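3-hydroxyadipyl-CoA dehydrogenase (Escherichia coli, PDB 3MOG) catalyses the NAD(+)-dependent oxidation of 3-hydroxyadipyl-CoA to 3-oxoadipyl-CoA in the degradation of phenylacetate. Local coordinates at residues C247-A252 / R257-S262; Y198-W203 / E454-P459. All blocks are in the same frame, centred on the assembly; numbering follows the deposited sequence. Where two conformers were deposited one is given.

Overall arrangement
Both contacts lie in the helical part of the chain, on the same side of its centre, with their own centres about 11 Å apart. Contact 1 is local: the end of helix 239-252 packs on the loop that leads into helix 263-270. Contact 2 closes a far longer loop, within which contact 1 is nested, and ties helix 196-207 to the loop between helices 438-452 and 461-473. It thereby joins the two 3-hydroxyacyl-CoA dehydrogenase C-terminal domains of one chain. The contacts meet directly where Arg-456 NH1 makes a weak hydrogen bond to Arg-257 O. Both also reach the second subunit of the homotrimer, so interdomain and intersubunit packing lie close together here.

Contact 1 of 2, residues C247-A252 / R257-S262; sequences CSVFNA and RRFLPS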
ATOM      1  N   CYS C 247     -11.732   5.181  -6.445  1.00 48.17           N
ATOM      2  CA  CYS C 247     -10.734   4.228  -6.934  1.00 43.13           C
ATOM      3  C   CYS C 247      -9.673   4.910  -7.780  1.00 46.77           C
ATOM      4  O   CYS C 247      -8.508   4.515  -7.751  1.00 47.66           O
ATOM      5  CB  CYS C 247     -11.406   3.116  -7.745  1.00 46.26           C
ATOM      6  SG  CYS C 247     -12.207   1.857  -6.715  1.00 57.35           S
ATOM      7  N   SER C 248     -10.080   5.951  -8.504  1.00 36.33           N
ATOM      8  CA  SER C 248      -9.190   6.667  -9.395  1.00 43.82           C
ATOM      9  C   SER C 248      -8.173   7.484  -8.587  1.00 42.94           C
ATOM     10  O   SER C 248      -6.982   7.434  -8.877  1.00 47.40           O
ATOM     11  CB  SER C 248      -9.998   7.538 -10.376  1.00 39.86           C
ATOM     12  OG  SER C 248      -9.228   8.605 -10.920  1.00 49.48           O
ATOM     13  N   VAL C 249      -8.653   8.221  -7.582  1.00 45.51           N
ATOM     14  CA  VAL C 249      -7.783   9.007  -6.698  1.00 46.17           C
ATOM     15  C   VAL C 249      -6.850   8.060  -5.922  1.00 43.33           C
ATOM     16  O   VAL C 249      -5.634   8.262  -5.873  1.00 44.07           O
ATOM     17  CB  VAL C 249      -8.606   9.916  -5.744  1.00 45.33           C
ATOM     18  CG1 VAL C 249      -7.710  10.646  -4.791  1.00 43.78           C
ATOM     19  CG2 VAL C 249      -9.421  10.931  -6.549  1.00 43.42           C
ATOM     20  N   PHE C 250      -7.427   7.001  -5.374  1.00 37.10           N
ATOM     21  CA  PHE C 250      -6.668   5.960  -4.684  1.00 39.39           C
ATOM     22  C   PHE C 250      -5.480   5.434  -5.509  1.00 41.56           C
ATOM     23  O   PHE C 250      -4.345   5.373  -5.012  1.00 40.32           O
ATOM     24  CB  PHE C 250      -7.615   4.804  -4.330  1.00 41.70           C
ATOM     25  CG  PHE C 250      -6.957   3.636  -3.632  1.00 38.91           C
ATOM     26  CD1 PHE C 250      -6.407   3.783  -2.365  1.00 35.67           C
ATOM     27  CD2 PHE C 250      -6.913   2.384  -4.238  1.00 40.51           C
ATOM     28  CE1 PHE C 250      -5.828   2.716  -1.705  1.00 41.17           C
ATOM     29  CE2 PHE C 250      -6.329   1.298  -3.587  1.00 35.03           C
ATOM     30  CZ  PHE C 250      -5.794   1.453  -2.329  1.00 42.77           C
ATOM     31  N   ASN C 251      -5.749   5.069  -6.760  1.00 40.00           N
ATOM     32  CA  ASN C 251      -4.740   4.478  -7.638  1.00 42.37           C
ATOM     33  C   ASN C 251      -3.724   5.485  -8.160  1.00 43.46           C
ATOM     34  O   ASN C 251      -2.572   5.135  -8.350  1.00 41.99           O
ATOM     35  CB  ASN C 251      -5.402   3.754  -8.816  1.00 44.47           C
ATOM     36  CG  ASN C 251      -6.105   2.467  -8.394  1.00 47.59           C
ATOM     37  OD1 ASN C 251      -5.574   1.674  -7.606  1.00 48.48           O
ATOM     38  ND2 ASN C 251      -7.301   2.257  -8.918  1.00 45.20           N
ATOM     39  N   ALA C 252      -4.156   6.732  -8.375  1.00 39.66           N
ATOM     40  CA  ALA C 252      -3.265   7.780  -8.857  1.00 39.68           C
ATOM     41  C   ALA C 252      -2.289   8.255  -7.782  1.00 37.35           C
ATOM     42  O   ALA C 252      -1.301   8.935  -8.090  1.00 42.00           O
ATOM     43  CB  ALA C 252      -4.066   8.960  -9.445  1.00 37.91           C
ATOM     44  N   ARG C 257      -3.635   4.925   1.773  1.00 40.57           N
ATOM     45  CA  ARG C 257      -4.691   4.284   2.552  1.00 46.12           C
ATOM     46  C   ARG C 257      -5.725   5.273   3.059  1.00 47.92           C
ATOM     47  O   ARG C 257      -6.819   4.864   3.433  1.00 58.20           O
ATOM     48  CB  ARG C 257      -4.136   3.482   3.737  1.00 52.51           C
ATOM     49  CG  ARG C 257      -2.812   2.740   3.541  1.00 62.46           C
ATOM     50  CD  ARG C 257      -2.902   1.594   2.557  1.00 71.55           C
ATOM     51  NE  ARG C 257      -3.877   0.561   2.914  1.00 71.84           N
ATOM     52  CZ  ARG C 257      -4.191  -0.455   2.110  1.00 66.13           C
ATOM     53  NH1 ARG C 257      -3.603  -0.561   0.927  1.00 58.32           N
ATOM     54  NH2 ARG C 257      -5.086  -1.363   2.477  1.00 68.07           N
ATOM     55  N   ARG C 258      -5.405   6.569   3.063  1.00 38.85           N
ATOM     56  CA  ARG C 258      -6.459   7.565   3.314  1.00 45.23           C
ATOM     57  C   ARG C 258      -7.461   7.702   2.155  1.00 42.39           C
ATOM     58  O   ARG C 258      -8.513   8.335   2.293  1.00 43.15           O
ATOM     59  CB  ARG C 258      -5.882   8.917   3.782  1.00 39.31           C
ATOM     60  CG  ARG C 258      -5.111   9.713   2.756  1.00 54.06           C
ATOM     61  CD  ARG C 258      -4.247  10.754   3.461  1.00 50.54           C
ATOM     62  NE  ARG C 258      -3.855  11.833   2.558  1.00 69.05           N
ATOM     63  CZ  ARG C 258      -2.806  11.795   1.735  1.00 77.61           C
ATOM     64  NH1 ARG C 258      -2.554  12.838   0.954  1.00 77.37           N
ATOM     65  NH2 ARG C 258      -2.017  10.723   1.680  1.00 76.81           N
ATOM     66  N   PHE C 259      -7.144   7.084   1.020  1.00 40.20           N
ATOM     67  CA  PHE C 259      -8.076   7.036  -0.101  1.00 38.21           C
ATOM     68  C   PHE C 259      -8.599   5.604  -0.391  1.00 42.75           C
ATOM     69  O   PHE C 259      -9.145   5.353  -1.449  1.00 41.92           O
ATOM     70  CB  PHE C 259      -7.459   7.667  -1.365  1.00 43.73           C
ATOM     71  CG  PHE C 259      -7.096   9.118  -1.209  1.00 40.72           C
ATOM     72  CD1 PHE C 259      -5.778   9.540  -1.375  1.00 37.90           C
ATOM     73  CD2 PHE C 259      -8.072  10.067  -0.885  1.00 44.30           C
ATOM     74  CE1 PHE C 259      -5.432  10.887  -1.230  1.00 48.77           C
ATOM     75  CE2 PHE C 259      -7.737  11.416  -0.730  1.00 44.69           C
ATOM     76  CZ  PHE C 259      -6.414  11.828  -0.908  1.00 42.14           C
ATOM     77  N   LEU C 260      -8.424   4.688   0.558  1.00 40.63           N
ATOM     78  CA  LEU C 260      -8.910   3.312   0.451  1.00 50.76           C
ATOM     79  C   LEU C 260     -10.386   3.204   0.035  1.00 50.79           C
ATOM     80  O   LEU C 260     -11.247   3.902   0.583  1.00 54.16           O
ATOM     81  CB  LEU C 260      -8.702   2.584   1.786  1.00 42.67           C
ATOM     82  CG  LEU C 260      -8.709   1.052   1.806  1.00 50.89           C
ATOM     83  CD1 LEU C 260      -7.578   0.496   0.948  1.00 43.72           C
ATOM     84  CD2 LEU C 260      -8.602   0.537   3.237  1.00 47.79           C
ATOM     85  N   PRO C 261     -10.678   2.361  -0.970  1.00 45.09           N
ATOM     86  CA  PRO C 261     -12.092   2.086  -1.286  1.00 49.84           C
ATOM     87  C   PRO C 261     -12.767   1.184  -0.240  1.00 49.95           C
ATOM     88  O   PRO C 261     -12.085   0.599   0.599  1.00 45.27           O
ATOM     89  CB  PRO C 261     -12.026   1.412  -2.671  1.00 42.29           C
ATOM     90  CG  PRO C 261     -10.677   1.874  -3.240  1.00 47.80           C
ATOM     91  CD  PRO C 261      -9.778   1.904  -2.040  1.00 48.36           C
ATOM     92  N   SER C 262     -14.096   1.094  -0.292  1.00 52.31           N
ATOM     93  CA  SER C 262     -14.873   0.250   0.631  1.00 51.68           C
ATOM     94  C   SER C 262     -15.368  -1.042  -0.037  1.00 47.07           C
ATOM     95  O   SER C 262     -15.879  -0.987  -1.153  1.00 41.00           O
ATOM     96  CB  SER C 262     -16.087   1.037   1.128  1.00 50.54           C
ATOM     97  OG  SER C 262     -16.829   0.302   2.081  1.00 54.68           O
TER
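Phe-250, on the last turn of helix 239-252, lays its ring against the backbone of Phe-259, the backbone and CD1 of Leu-260, and the Pro-261 ring. Its CB lies 3.3 Å from Phe-259 O, with Phe-259 CB beyond. With CG anti to the backbone N (chi1 179°), the ring is carried off the helix toward the 259-261 backbone. CG lies between Phe-259 O and Pro-261 CD. CD1 comes within 3.3 Å of Phe-259 O, a van der Waals approach oblique to the ring, and CE1 meets Leu-260 CA and CD1. CD2 and CE2 face Pro-261 CD, which sits over one face, 3.6 Å from the Phe-250 ring centroid and 10° off the normal, a CH-pi contact. At the far end, Phe-250 CZ touches Leu-260 CD1 at 3.9 Å, the side chains running alongside one another.

One residue earlier, Val-249 CG1 makes a second CH-pi contact over the Phe-259 ring, 3.9 Å from the centroid and 7° off the normal. Cys-247 SG meets Pro-261 CG at 3.8 Å. The polar end of Arg-257 belongs mainly to the subunit interface, where NH1 donates to Trp-254 O of the second subunit.

The loop that follows helix 239-252 thus turns back against the helix's last turns. Phe-259 also packs on helices 191-194 and 196-207, while Ser-262 caps the start of helix 263-270, its OG accepting from Val-264 N.

Contact 2 of 2, residues Y198-W203 / E454-P459; sequences YYSEAW and EERYRP
The guanidinium of Arg-456 meets Ser-200 and Glu-201 at its edge, while the ring of Tyr-457 has Arg-456 CG over one face, toward the rim, and the Glu-201 carboxylate at its edge. This polar cluster, centred on a salt bridge, joins the two 3-hydroxyacyl-CoA dehydrogenase C-terminal domains: helix 196-207 supplies the acceptors, and the loop after helix 438-452 the donors. Arg-456 leaves its backbone with CG anti to the N (chi1 177°) and runs extended to NE, which carries the guanidinium across to the helix.

Two acceptors share NH2. Arg-456 NH2 forms the salt bridge to Glu-201 OE1 at 2.9 Å, with carboxylate and guanidinium planes 35° apart and the nitrogen above the carboxylate plane. Glu-201 OE1 also accepts from Tyr-457 OH at 2.9 Å, through its syn lone pair, so two donors grip one oxygen of a buried residue. Arg-392 of helix 390-406 adds a salt bridge to Glu-201 OE2 and a hydrogen bond to Tyr-457 OH. With positive groups at both carboxylate oxygens, Glu-201 is probably held ionised.

Were Glu-201 an alanine, the charges of buried Arg-456 and of Arg-392 would probably be left without this carboxylate, and Tyr-457 OH without its acceptor. The other bond of Arg-456 NH2, to Ser-200 OG, is 2.9 Å long, nearly straight at 170°, and lies in the guanidinium plane.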
ATOM      1  N   TYR C 198     -15.347  12.530   3.308  1.00 44.61           N
ATOM      2  CA  TYR C 198     -16.755  12.710   3.612  1.00 47.51           C
ATOM      3  C   TYR C 198     -17.483  11.399   3.306  1.00 53.44           C
ATOM      4  O   TYR C 198     -18.311  10.951   4.100  1.00 51.72           O
ATOM      5  CB  TYR C 198     -17.356  13.899   2.857  1.00 43.13           C
ATOM      6  CG  TYR C 198     -18.780  14.221   3.261  1.00 51.50           C
ATOM      7  CD1 TYR C 198     -19.090  14.525   4.584  1.00 50.39           C
ATOM      8  CD2 TYR C 198     -19.815  14.238   2.316  1.00 45.69           C
ATOM      9  CE1 TYR C 198     -20.388  14.808   4.969  1.00 55.29           C
ATOM     10  CE2 TYR C 198     -21.114  14.530   2.689  1.00 49.20           C
ATOM     11  CZ  TYR C 198     -21.391  14.808   4.020  1.00 54.45           C
ATOM     12  OH  TYR C 198     -22.662  15.094   4.414  1.00 60.34           O
ATOM     13  N   TYR C 199     -17.112  10.753   2.197  1.00 47.62           N
ATOM     14  CA  TYR C 199     -17.723   9.486   1.825  1.00 49.28           C
ATOM     15  C   TYR C 199     -17.137   8.320   2.588  1.00 48.00           C
ATOM     16  O   TYR C 199     -17.876   7.462   3.059  1.00 51.26           O
ATOM     17  CB  TYR C 199     -17.639   9.248   0.315  1.00 39.59           C
ATOM     18  CG  TYR C 199     -18.146  10.424  -0.463  1.00 46.32           C
ATOM     19  CD1 TYR C 199     -17.268  11.201  -1.222  1.00 40.03           C
ATOM     20  CD2 TYR C 199     -19.489  10.798  -0.407  1.00 43.38           C
ATOM     21  CE1 TYR C 199     -17.706  12.291  -1.925  1.00 41.99           C
ATOM     22  CE2 TYR C 199     -19.949  11.912  -1.117  1.00 46.57           C
ATOM     23  CZ  TYR C 199     -19.046  12.649  -1.871  1.00 50.82           C
ATOM     24  OH  TYR C 199     -19.456  13.748  -2.580  1.00 54.58           O
ATOM     25  N   SER C 200     -15.816   8.299   2.728  1.00 46.38           N
ATOM     26  CA  SER C 200     -15.139   7.113   3.246  1.00 46.69           C
ATOM     27  C   SER C 200     -15.254   6.923   4.760  1.00 46.57           C
ATOM     28  O   SER C 200     -15.210   5.780   5.250  1.00 38.59           O
ATOM     29  CB  SER C 200     -13.676   7.076   2.795  1.00 44.24           C
ATOM     30  OG  SER C 200     -12.920   8.089   3.421  1.00 51.36           O
ATOM     31  N   GLU C 201     -15.417   8.014   5.509  1.00 38.85           N
ATOM     32  CA  GLU C 201     -15.726   7.831   6.938  1.00 42.84           C
ATOM     33  C   GLU C 201     -17.089   7.145   7.188  1.00 39.49           C
ATOM     34  O   GLU C 201     -17.197   6.259   8.052  1.00 39.41           O
ATOM     35  CB  GLU C 201     -15.538   9.116   7.753  1.00 38.76           C
ATOM     36  CG  GLU C 201     -14.053   9.477   7.992  1.00 40.57           C
ATOM     37  CD  GLU C 201     -13.258   8.374   8.692  1.00 45.56           C
ATOM     38  OE1 GLU C 201     -12.091   8.137   8.316  1.00 42.47           O
ATOM     39  OE2 GLU C 201     -13.790   7.742   9.627  1.00 50.05           O
ATOM     40  N   ALA C 202     -18.085   7.506   6.385  1.00 39.68           N
ATOM     41  CA  ALA C 202     -19.410   6.866   6.407  1.00 38.85           C
ATOM     42  C   ALA C 202     -19.398   5.364   6.059  1.00 43.65           C
ATOM     43  O   ALA C 202     -20.007   4.561   6.766  1.00 45.00           O
ATOM     44  CB  ALA C 202     -20.304   7.572   5.477  1.00 36.32           C
ATOM     45  N   TRP C 203     -18.727   4.985   4.974  1.00 44.10           N
ATOM     46  CA  TRP C 203     -18.563   3.555   4.652  1.00 42.00           C
ATOM     47  C   TRP C 203     -17.915   2.740   5.777  1.00 43.25           C
ATOM     48  O   TRP C 203     -18.333   1.605   6.048  1.00 48.21           O
ATOM     49  CB  TRP C 203     -17.779   3.375   3.361  1.00 40.28           C
ATOM     50  CG  TRP C 203     -18.477   3.935   2.145  1.00 49.09           C
ATOM     51  CD1 TRP C 203     -18.022   4.925   1.320  1.00 48.81           C
ATOM     52  CD2 TRP C 203     -19.745   3.520   1.613  1.00 53.35           C
ATOM     53  NE1 TRP C 203     -18.931   5.163   0.310  1.00 50.94           N
ATOM     54  CE2 TRP C 203     -19.998   4.319   0.470  1.00 55.27           C
ATOM     55  CE3 TRP C 203     -20.689   2.549   1.986  1.00 56.24           C
ATOM     56  CZ2 TRP C 203     -21.161   4.181  -0.299  1.00 51.81           C
ATOM     57  CZ3 TRP C 203     -21.849   2.416   1.218  1.00 55.88           C
ATOM     58  CH2 TRP C 203     -22.064   3.223   0.085  1.00 43.81           C
ATOM     59  N   GLU C 454      -3.438   3.044  12.241  1.00 43.80           N
ATOM     60  CA  GLU C 454      -3.495   3.204  10.802  1.00 42.92           C
ATOM     61  C   GLU C 454      -2.856   4.517  10.403  1.00 43.47           C
ATOM     62  O   GLU C 454      -3.116   5.554  11.002  1.00 42.88           O
ATOM     63  CB  GLU C 454      -4.939   3.191  10.314  1.00 40.80           C
ATOM     64  CG  GLU C 454      -5.595   1.810  10.354  1.00 38.98           C
ATOM     65  CD  GLU C 454      -7.070   1.873  10.023  1.00 39.52           C
ATOM     66  OE1 GLU C 454      -7.447   2.545   9.038  1.00 42.29           O
ATOM     67  OE2 GLU C 454      -7.855   1.246  10.750  1.00 43.51           O
ATOM     68  N   GLU C 455      -2.014   4.434   9.384  1.00 37.07           N
ATOM     69  CA  GLU C 455      -1.433   5.579   8.699  1.00 42.15           C
ATOM     70  C   GLU C 455      -2.527   6.503   8.157  1.00 42.48           C
ATOM     71  O   GLU C 455      -2.330   7.682   8.032  1.00 44.92           O
ATOM     72  CB  GLU C 455      -0.539   5.055   7.571  1.00 39.90           C
ATOM     73  CG  GLU C 455      -0.060   6.069   6.596  1.00 52.84           C
ATOM     74  CD  GLU C 455       1.299   5.757   6.020  1.00 58.37           C
ATOM     75  OE1 GLU C 455       1.779   6.580   5.212  1.00 63.67           O
ATOM     76  OE2 GLU C 455       1.891   4.718   6.375  1.00 49.87           O
ATOM     77  N   ARG C 456      -3.701   5.955   7.877  1.00 43.24           N
ATOM     78  CA  ARG C 456      -4.857   6.713   7.444  1.00 41.25           C
ATOM     79  C   ARG C 456      -5.219   7.895   8.381  1.00 43.07           C
ATOM     80  O   ARG C 456      -5.626   8.957   7.921  1.00 43.23           O
ATOM     81  CB  ARG C 456      -6.030   5.728   7.341  1.00 45.43           C
ATOM     82  CG  ARG C 456      -7.341   6.348   6.965  1.00 47.58           C
ATOM     83  CD  ARG C 456      -8.458   5.334   6.966  1.00 53.62           C
ATOM     84  NE  ARG C 456      -9.736   6.022   6.858  1.00 54.62           N
ATOM     85  CZ  ARG C 456     -10.271   6.444   5.721  1.00 50.45           C
ATOM     86  NH1 ARG C 456      -9.651   6.236   4.568  1.00 54.97           N
ATOM     87  NH2 ARG C 456     -11.436   7.077   5.739  1.00 51.82           N
ATOM     88  N   TYR C 457      -5.064   7.705   9.689  1.00 41.15           N
ATOM     89  CA  TYR C 457      -5.443   8.729  10.649  1.00 47.46           C
ATOM     90  C   TYR C 457      -4.278   9.632  11.089  1.00 48.02           C
ATOM     91  O   TYR C 457      -4.435  10.403  12.029  1.00 49.77           O
ATOM     92  CB  TYR C 457      -6.237   8.123  11.834  1.00 40.58           C
ATOM     93  CG  TYR C 457      -7.522   7.538  11.346  1.00 45.34           C
ATOM     94  CD1 TYR C 457      -8.583   8.360  10.982  1.00 42.61           C
ATOM     95  CD2 TYR C 457      -7.662   6.159  11.170  1.00 42.41           C
ATOM     96  CE1 TYR C 457      -9.752   7.828  10.473  1.00 42.36           C
ATOM     97  CE2 TYR C 457      -8.831   5.620  10.675  1.00 40.49           C
ATOM     98  CZ  TYR C 457      -9.868   6.453  10.319  1.00 41.91           C
ATOM     99  OH  TYR C 457     -11.027   5.911   9.812  1.00 41.48           O
ATOM    100  N   ARG C 458      -3.136   9.547  10.393  1.00 46.25           N
ATOM    101  CA  ARG C 458      -2.011  10.439  10.670  0.50 45.41           C
ATOM    102  C   ARG C 458      -2.405  11.916  10.520  1.00 42.92           C
ATOM    103  O   ARG C 458      -3.014  12.307   9.518  1.00 50.70           O
ATOM    104  CB  ARG C 458      -0.775  10.092   9.815  0.50 43.16           C
ATOM    105  CG  ARG C 458      -0.858  10.408   8.297  0.50 42.79           C
ATOM    106  CD  ARG C 458      -0.286  11.774   7.945  0.50 42.15           C
ATOM    107  NE  ARG C 458      -0.494  12.119   6.540  0.50 42.07           N
ATOM    108  CZ  ARG C 458      -1.608  12.663   6.071  0.50 34.89           C
ATOM    109  NH1 ARG C 458      -2.610  12.907   6.897  0.50 27.28           N
ATOM    110  NH2 ARG C 458      -1.728  12.946   4.779  0.50 33.18           N
ATOM    111  N   PRO C 459      -2.096  12.734  11.541  1.00 42.32           N
ATOM    112  CA  PRO C 459      -2.161  14.186  11.391  1.00 39.77           C
ATOM    113  C   PRO C 459      -1.099  14.598  10.377  1.00 41.83           C
ATOM    114  O   PRO C 459       0.045  14.093  10.441  1.00 37.18           O
ATOM    115  CB  PRO C 459      -1.713  14.691  12.754  1.00 41.37           C
ATOM    116  CG  PRO C 459      -1.944  13.555  13.690  1.00 45.94           C
ATOM    117  CD  PRO C 459      -1.694  12.336  12.903  1.00 41.12           C
TER